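Local coordinates for dimethyl-sulfide monooxygenase (Hyphomicrobium sulfonivorans, PDB 6AK1), which oxidises dimethyl sulfide to methanethiol and formaldehyde with NADH and molecular oxygen, using FMN, in the first step of dimethyl sulfide degradation, at residues 294-299 / 368-373; 14-17 / 22-25; 310-315 / 357-362. All blocks are in the same frame, centred on the assembly; numbering follows the deposited sequence.

Interaction 1: residues 294-299 / 368-373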
# COMPACT_ATOMS: atom_id res chain seq x y z
N ALA A 294 11.56 25.02 -12.17
CA ALA A 294 10.60 26.11 -11.99
C ALA A 294 9.24 25.60 -11.54
O ALA A 294 8.54 26.28 -10.77
CB ALA A 294 10.46 26.92 -13.28
N LYS A 295 8.82 24.41 -12.02
CA LYS A 295 7.58 23.81 -11.53
C LYS A 295 7.69 23.47 -10.04
O LYS A 295 6.77 23.75 -9.26
CB LYS A 295 7.27 22.55 -12.35
CG LYS A 295 6.05 21.78 -11.88
CD LYS A 295 5.76 20.58 -12.79
CE LYS A 295 5.45 21.02 -14.23
NZ LYS A 295 5.43 19.86 -15.16
N TYR A 296 8.83 22.92 -9.64
CA TYR A 296 9.08 22.63 -8.23
C TYR A 296 8.94 23.88 -7.36
O TYR A 296 8.27 23.86 -6.32
CB TYR A 296 10.48 22.02 -8.09
CG TYR A 296 10.91 21.71 -6.68
CD1 TYR A 296 10.30 20.67 -5.97
CD2 TYR A 296 11.92 22.44 -6.05
CE1 TYR A 296 10.69 20.37 -4.66
CE2 TYR A 296 12.31 22.14 -4.75
CZ TYR A 296 11.70 21.10 -4.07
OH TYR A 296 12.08 20.80 -2.78
N GLN A 297 9.57 24.98 -7.77
CA GLN A 297 9.50 26.20 -6.98
C GLN A 297 8.09 26.77 -6.98
O GLN A 297 7.64 27.33 -5.98
CB GLN A 297 10.51 27.23 -7.50
CG GLN A 297 11.98 26.74 -7.46
CD GLN A 297 12.51 26.60 -6.04
OE1 GLN A 297 11.93 27.14 -5.09
NE2 GLN A 297 13.60 25.86 -5.89
N GLU A 298 7.39 26.63 -8.11
CA GLU A 298 6.00 27.08 -8.19
C GLU A 298 5.13 26.32 -7.20
O GLU A 298 4.33 26.92 -6.47
CB GLU A 298 5.50 26.91 -9.63
CG GLU A 298 4.23 27.67 -9.96
CD GLU A 298 3.74 27.39 -11.38
OE1 GLU A 298 4.10 28.18 -12.29
OE2 GLU A 298 3.00 26.39 -11.58
N TYR A 299 5.28 25.00 -7.13
CA TYR A 299 4.58 24.23 -6.11
C TYR A 299 4.96 24.70 -4.71
O TYR A 299 4.08 24.93 -3.87
CB TYR A 299 4.89 22.74 -6.29
CG TYR A 299 4.34 22.17 -7.59
CD1 TYR A 299 3.44 22.90 -8.36
CD2 TYR A 299 4.73 20.93 -8.05
CE1 TYR A 299 2.94 22.39 -9.55
CE2 TYR A 299 4.24 20.41 -9.23
CZ TYR A 299 3.35 21.14 -9.98
OH TYR A 299 2.87 20.62 -11.18
N GLY A 368 9.96 11.15 2.18
CA GLY A 368 10.57 10.42 1.10
C GLY A 368 11.37 11.33 0.19
O GLY A 368 11.25 12.56 0.22
N PRO A 369 12.20 10.73 -0.66
CA PRO A 369 13.02 11.53 -1.58
C PRO A 369 12.18 12.21 -2.65
O PRO A 369 11.11 11.74 -3.04
CB PRO A 369 13.98 10.50 -2.19
CG PRO A 369 13.26 9.18 -2.03
CD PRO A 369 12.42 9.28 -0.80
N VAL A 370 12.68 13.35 -3.11
CA VAL A 370 12.07 14.13 -4.18
C VAL A 370 13.06 14.19 -5.33
O VAL A 370 14.24 14.50 -5.13
CB VAL A 370 11.70 15.55 -3.69
CG1 VAL A 370 11.07 16.36 -4.82
CG2 VAL A 370 10.79 15.45 -2.50
N LEU A 371 12.59 13.89 -6.53
CA LEU A 371 13.44 13.83 -7.71
C LEU A 371 12.94 14.86 -8.71
O LEU A 371 11.82 14.74 -9.22
CB LEU A 371 13.44 12.42 -8.30
CG LEU A 371 14.01 12.20 -9.70
CD1 LEU A 371 15.45 12.76 -9.82
CD2 LEU A 371 13.96 10.72 -10.06
N VAL A 372 13.76 15.87 -8.98
CA VAL A 372 13.41 16.99 -9.86
C VAL A 372 14.37 16.99 -11.04
O VAL A 372 15.58 16.93 -10.85
CB VAL A 372 13.47 18.33 -9.10
CG1 VAL A 372 13.17 19.50 -10.02
CG2 VAL A 372 12.52 18.32 -7.90
N GLY A 373 13.82 17.04 -12.26
CA GLY A 373 14.66 17.07 -13.44
C GLY A 373 13.85 16.84 -14.70
O GLY A 373 12.66 16.54 -14.65

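Interaction 2: residues 14-17 / 22-25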
# COMPACT_ATOMS: atom_id res chain seq x y z
N CYS A 14 -8.01 11.29 0.50
CA CYS A 14 -7.93 12.53 1.27
C CYS A 14 -7.29 13.60 0.39
O CYS A 14 -6.92 13.34 -0.76
CB CYS A 14 -7.13 12.34 2.55
SG CYS A 14 -5.38 12.07 2.26
N VAL A 15 -7.10 14.80 0.95
CA VAL A 15 -6.60 15.93 0.16
C VAL A 15 -5.08 16.00 0.20
O VAL A 15 -4.41 15.81 -0.82
CB VAL A 15 -7.24 17.25 0.64
CG1 VAL A 15 -6.68 18.43 -0.16
CG2 VAL A 15 -8.77 17.20 0.54
N SER A 16 -4.50 16.31 1.36
CA SER A 16 -3.05 16.38 1.52
C SER A 16 -2.53 15.04 2.04
O SER A 16 -2.84 14.64 3.16
CB SER A 16 -2.66 17.52 2.45
OG SER A 16 -3.02 18.79 1.92
N HIS A 17 -1.73 14.36 1.22
CA HIS A 17 -1.26 13.02 1.52
C HIS A 17 0.20 13.05 1.96
O HIS A 17 0.51 12.88 3.14
CB HIS A 17 -1.44 12.11 0.29
CG HIS A 17 -1.07 10.68 0.52
ND1 HIS A 17 -0.80 9.81 -0.51
CD2 HIS A 17 -0.94 9.97 1.67
CE1 HIS A 17 -0.51 8.62 -0.02
NE2 HIS A 17 -0.58 8.69 1.30
N THR A 22 0.12 22.13 -1.29
CA THR A 22 0.09 22.07 -2.75
C THR A 22 -1.29 21.77 -3.33
O THR A 22 -1.47 21.88 -4.55
CB THR A 22 1.09 21.04 -3.26
OG1 THR A 22 0.82 19.77 -2.66
CG2 THR A 22 2.54 21.45 -2.94
N TRP A 23 -2.28 21.39 -2.51
CA TRP A 23 -3.65 21.30 -2.99
C TRP A 23 -4.19 22.65 -3.41
O TRP A 23 -5.20 22.72 -4.14
CB TRP A 23 -4.56 20.71 -1.92
CG TRP A 23 -4.68 21.57 -0.70
CD1 TRP A 23 -3.87 21.56 0.41
CD2 TRP A 23 -5.68 22.57 -0.46
NE1 TRP A 23 -4.31 22.48 1.33
CE2 TRP A 23 -5.41 23.12 0.82
CE3 TRP A 23 -6.76 23.05 -1.19
CZ2 TRP A 23 -6.20 24.13 1.37
CZ3 TRP A 23 -7.55 24.06 -0.64
CH2 TRP A 23 -7.26 24.59 0.63
N ARG A 24 -3.57 23.73 -2.96
CA ARG A 24 -3.97 25.07 -3.34
C ARG A 24 -3.59 25.41 -4.77
O ARG A 24 -4.14 26.37 -5.32
CB ARG A 24 -3.34 26.08 -2.38
CG ARG A 24 -3.69 25.84 -0.93
CD ARG A 24 -2.78 26.65 -0.04
NE ARG A 24 -3.04 28.07 -0.21
CZ ARG A 24 -2.11 29.01 -0.12
NH1 ARG A 24 -0.85 28.67 0.12
NH2 ARG A 24 -2.44 30.29 -0.27
N HIS A 25 -2.65 24.68 -5.36
CA HIS A 25 -2.22 25.01 -6.71
C HIS A 25 -3.41 24.95 -7.67
O HIS A 25 -4.29 24.09 -7.51
CB HIS A 25 -1.13 24.06 -7.18
CG HIS A 25 -0.44 24.50 -8.44
ND1 HIS A 25 -0.92 24.18 -9.69
CD2 HIS A 25 0.66 25.26 -8.64
CE1 HIS A 25 -0.12 24.70 -10.61
NE2 HIS A 25 0.84 25.37 -9.99
O HOH W 1 -1.47 19.32 -0.13

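Interaction 3: residues 310-315 / 357-362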
# COMPACT_ATOMS: atom_id res chain seq x y z
N ALA A 310 2.18 19.15 11.10
CA ALA A 310 1.17 18.23 11.59
C ALA A 310 1.47 16.81 11.16
O ALA A 310 1.36 15.87 11.95
CB ALA A 310 -0.22 18.66 11.11
N LEU A 311 1.86 16.62 9.89
CA LEU A 311 2.15 15.28 9.40
C LEU A 311 3.38 14.71 10.08
O LEU A 311 3.37 13.55 10.53
CB LEU A 311 2.34 15.29 7.87
CG LEU A 311 1.11 15.51 6.98
CD1 LEU A 311 1.53 15.71 5.53
CD2 LEU A 311 0.10 14.34 7.10
N TYR A 312 4.44 15.51 10.18
CA TYR A 312 5.64 15.10 10.92
C TYR A 312 5.29 14.67 12.33
O TYR A 312 5.77 13.64 12.81
CB TYR A 312 6.65 16.25 10.94
CG TYR A 312 7.57 16.27 9.73
CD1 TYR A 312 7.16 15.74 8.51
CD2 TYR A 312 8.86 16.79 9.82
CE1 TYR A 312 8.00 15.75 7.39
CE2 TYR A 312 9.71 16.80 8.71
CZ TYR A 312 9.28 16.27 7.51
OH TYR A 312 10.11 16.27 6.41
N GLY A 313 4.43 15.44 13.01
CA GLY A 313 4.04 15.10 14.37
C GLY A 313 3.46 13.70 14.46
O GLY A 313 3.87 12.90 15.31
N GLY A 314 2.50 13.38 13.59
CA GLY A 314 1.94 12.04 13.59
C GLY A 314 2.92 10.98 13.12
O GLY A 314 2.93 9.86 13.63
N TRP A 315 3.77 11.32 12.15
CA TRP A 315 4.70 10.33 11.61
C TRP A 315 5.82 9.99 12.59
O TRP A 315 6.25 8.84 12.66
CB TRP A 315 5.31 10.81 10.30
CG TRP A 315 4.39 10.80 9.16
CD1 TRP A 315 3.27 10.02 9.01
CD2 TRP A 315 4.49 11.60 7.99
NE1 TRP A 315 2.66 10.30 7.80
CE2 TRP A 315 3.39 11.27 7.15
CE3 TRP A 315 5.39 12.58 7.55
CZ2 TRP A 315 3.18 11.87 5.91
CZ3 TRP A 315 5.19 13.18 6.33
CH2 TRP A 315 4.09 12.83 5.52
N ASP A 357 13.74 26.65 7.03
CA ASP A 357 14.00 26.52 5.60
C ASP A 357 13.86 25.07 5.14
O ASP A 357 13.37 24.81 4.04
CB ASP A 357 15.41 27.01 5.25
CG ASP A 357 15.57 28.52 5.39
OD1 ASP A 357 14.57 29.25 5.26
OD2 ASP A 357 16.71 28.97 5.63
N VAL A 358 14.30 24.12 5.96
CA VAL A 358 14.19 22.71 5.60
C VAL A 358 12.72 22.29 5.55
O VAL A 358 12.27 21.65 4.59
CB VAL A 358 15.00 21.84 6.58
CG1 VAL A 358 14.84 20.37 6.26
CG2 VAL A 358 16.48 22.25 6.51
N ILE A 359 11.94 22.63 6.59
CA ILE A 359 10.54 22.23 6.66
C ILE A 359 9.77 22.73 5.43
O ILE A 359 8.91 22.02 4.89
CB ILE A 359 9.88 22.73 7.96
CG1 ILE A 359 10.53 22.07 9.18
CG2 ILE A 359 8.37 22.47 7.94
CD1 ILE A 359 10.71 20.57 9.04
N ARG A 360 10.07 23.95 4.98
CA ARG A 360 9.41 24.50 3.80
C ARG A 360 9.70 23.65 2.57
O ARG A 360 8.77 23.29 1.83
CB ARG A 360 9.83 25.95 3.57
CG ARG A 360 9.15 26.58 2.34
CD ARG A 360 9.67 27.97 2.01
NE ARG A 360 9.19 28.39 0.69
CZ ARG A 360 9.86 28.20 -0.45
NH1 ARG A 360 11.05 27.61 -0.44
NH2 ARG A 360 9.33 28.61 -1.60
N GLU A 361 10.97 23.31 2.32
CA GLU A 361 11.30 22.42 1.22
C GLU A 361 10.61 21.07 1.37
O GLU A 361 10.20 20.46 0.37
CB GLU A 361 12.81 22.21 1.10
CG GLU A 361 13.61 23.44 0.76
CD GLU A 361 14.01 23.51 -0.71
OE1 GLU A 361 13.64 24.50 -1.37
OE2 GLU A 361 14.70 22.58 -1.19
N ARG A 362 10.50 20.57 2.60
CA ARG A 362 9.90 19.25 2.83
C ARG A 362 8.38 19.26 2.68
O ARG A 362 7.77 18.19 2.70
CB ARG A 362 10.31 18.72 4.21
CG ARG A 362 11.84 18.57 4.41
CD ARG A 362 12.54 17.90 3.22
NE ARG A 362 11.90 16.64 2.86
CZ ARG A 362 11.97 16.06 1.67
NH1 ARG A 362 12.69 16.64 0.71
NH2 ARG A 362 11.33 14.92 1.44

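Interaction 1: residues 294-299 / 368-373
Y296, on helix 289-300, lays its ring against two valines of strand 370-372, a worked case of how a TIM barrel lets an aromatic residue of an outer helix pack on two side chains of a neighbouring strand. Eight parallel strands, from 6-12 round to 393-397, close the barrel; strand 370-372 is a short addition, bonded through L371 to T282 and I284 at the end of strand 276-284.

Apolar contact carries the whole junction, with no hydrogen bond crossing it. V370 and V372, two residues apart, both point toward the helix, while L371 between them packs against V378 and L382 of helix 375-388. The CG1 methyl of V370 reaches Y296 CE1 at 4.0 Å, approaching the ring obliquely, and the side chain of V372 crosses that of Y296 at about a right angle. Y296 itself has CG anti to the backbone N (chi1 178°), which carries the ring out toward the strand, where it meets both valines.

Polar partners fix each element separately. K295, one residue before the tyrosine, sends NZ into a salt bridge with D407 OD2 and a hydrogen bond to T285 O, and V372 O accepts a hydrogen bond from K377 NZ.

The remaining interaction is a CH-pi contact: V372 CG2 sits over one ring face, 4.2 Å from the centroid of Y296 and 28° off its normal, displaced toward CD1, which lies 3.8 Å from V372 CG2.

Interaction 2: residues 14-17 / 22-25
W23 meets both V15 and S16 where the long loop after strand 6-12 folds back on itself, and the contact illustrates how a single-turn 3-10 segment can pin a loop that lacks other regular structure. T22 opens that turn: its carbonyl O receives H25 N at 3.1 Å, and its OG1 is hydrogen-bonded to A399 O.

W23 follows and carries the contact. Its CG stands between the backbone N and the carbonyl carbon (chi1 64°), a compact placement that folds the indole back toward V15 and S16. V15 CG1 presses on W23 CB at 3.6 Å and extends to the base of the ring, coming obliquely. On the pyrrole side S16 OG lies 3.3 Å from W23 CD1. S16 OG, hydrogen-bonded to D76 O, also receives a hydrogen bond from a water O at 2.6 Å; the same water, in the plane of the indole at its edge, accepts a longer hydrogen bond of 3.3 Å from W23 N. The indole NE1 is bonded to D76 OD1, so D76 ties both sides of the contact. Replacing this tryptophan by alanine would keep CB against V15 but remove the ring, and would probably leave D76 OD1 without its indole donor and a gap beside S16.

R24 comes next, its CG 3.6 Å above the plane of the W23 ring and over its centre, backing the indole from within its own turn. H25 then reaches toward helix 289-300, bonding through NE2 to E298 OE2 and meeting Y299 edge-to-face. The folded loop thus lies between helix 289-300, reached through H25, the residues just after helix 71-75, reached through D76, and the loop just after strand 393-397, reached through A399.

Interaction 3: residues 310-315 / 357-362
The hydroxyl of Y312 is held from two quarters: it is hydrogen-bonded to G366 O, and it rests against the aliphatic stem of R362, with Y312 OH 3.3 Å from R362 CB and 3.5 Å from R362 CG. G366 O also takes a weak hydrogen bond from R362 NH2, so one backbone carbonyl draws both side chains to the same spot. No hydrogen bond passes directly between tyrosine and arginine.

Beyond that stem the arginine chain bends twice, at chi2 (-46°) and chi3 (-52°), bringing the guanidinium back beside the phenol. Y312 OH then lies at the edge of that group and in its plane, 4.0 Å from R362 NE, while the tyrosine ring is turned 35° from the guanidinium plane. Besides G366 O, R362 NH2 has a weak hydrogen bond to G368 O; two backbone carbonyls of the loop leading to strand 370-372 therefore face this buried charge and would be expected to ease its burial.

Both helices belong to the long excursion that, in this luciferase-like TIM barrel, leaves after strand 276-284 and returns at strand 370-372. Helix 305-316 and helix 355-362 are well separated here, the CA atoms of Y312 and I359 being 9.6 Å apart, and long side chains bridge the distance.

I359 supplies the apolar half. Its side chain and that of Y312 slide past each other in opposite directions, and I359 CD1 meets Y312 CE2 at 3.9 Å, oblique to the ring. Helix 335-344 completes the surroundings, with L341 against Y312 and L344 against R362, while L309 packs on I359.

How the interactions relate
From the N terminus, interaction 2 closes first, a short loop with four residues between its segments, just after strand 6-12. Much later the chain leaves strand 276-284, and interaction 1 ties helix 289-300 to strand 370-372 across an excursion free of strands. Interaction 3 is nested within that excursion, joining helices 305-316 and 355-362, whereas interaction 2 stands in series before both. The three touch in space: T22 packs near Y299 between interactions 1 and 2; V370 packs near R362 between interactions 1 and 3; and H17 O approaches L311 between interactions 2 and 3. Together they bind the first barrel loop to the inserted helices and the added strand.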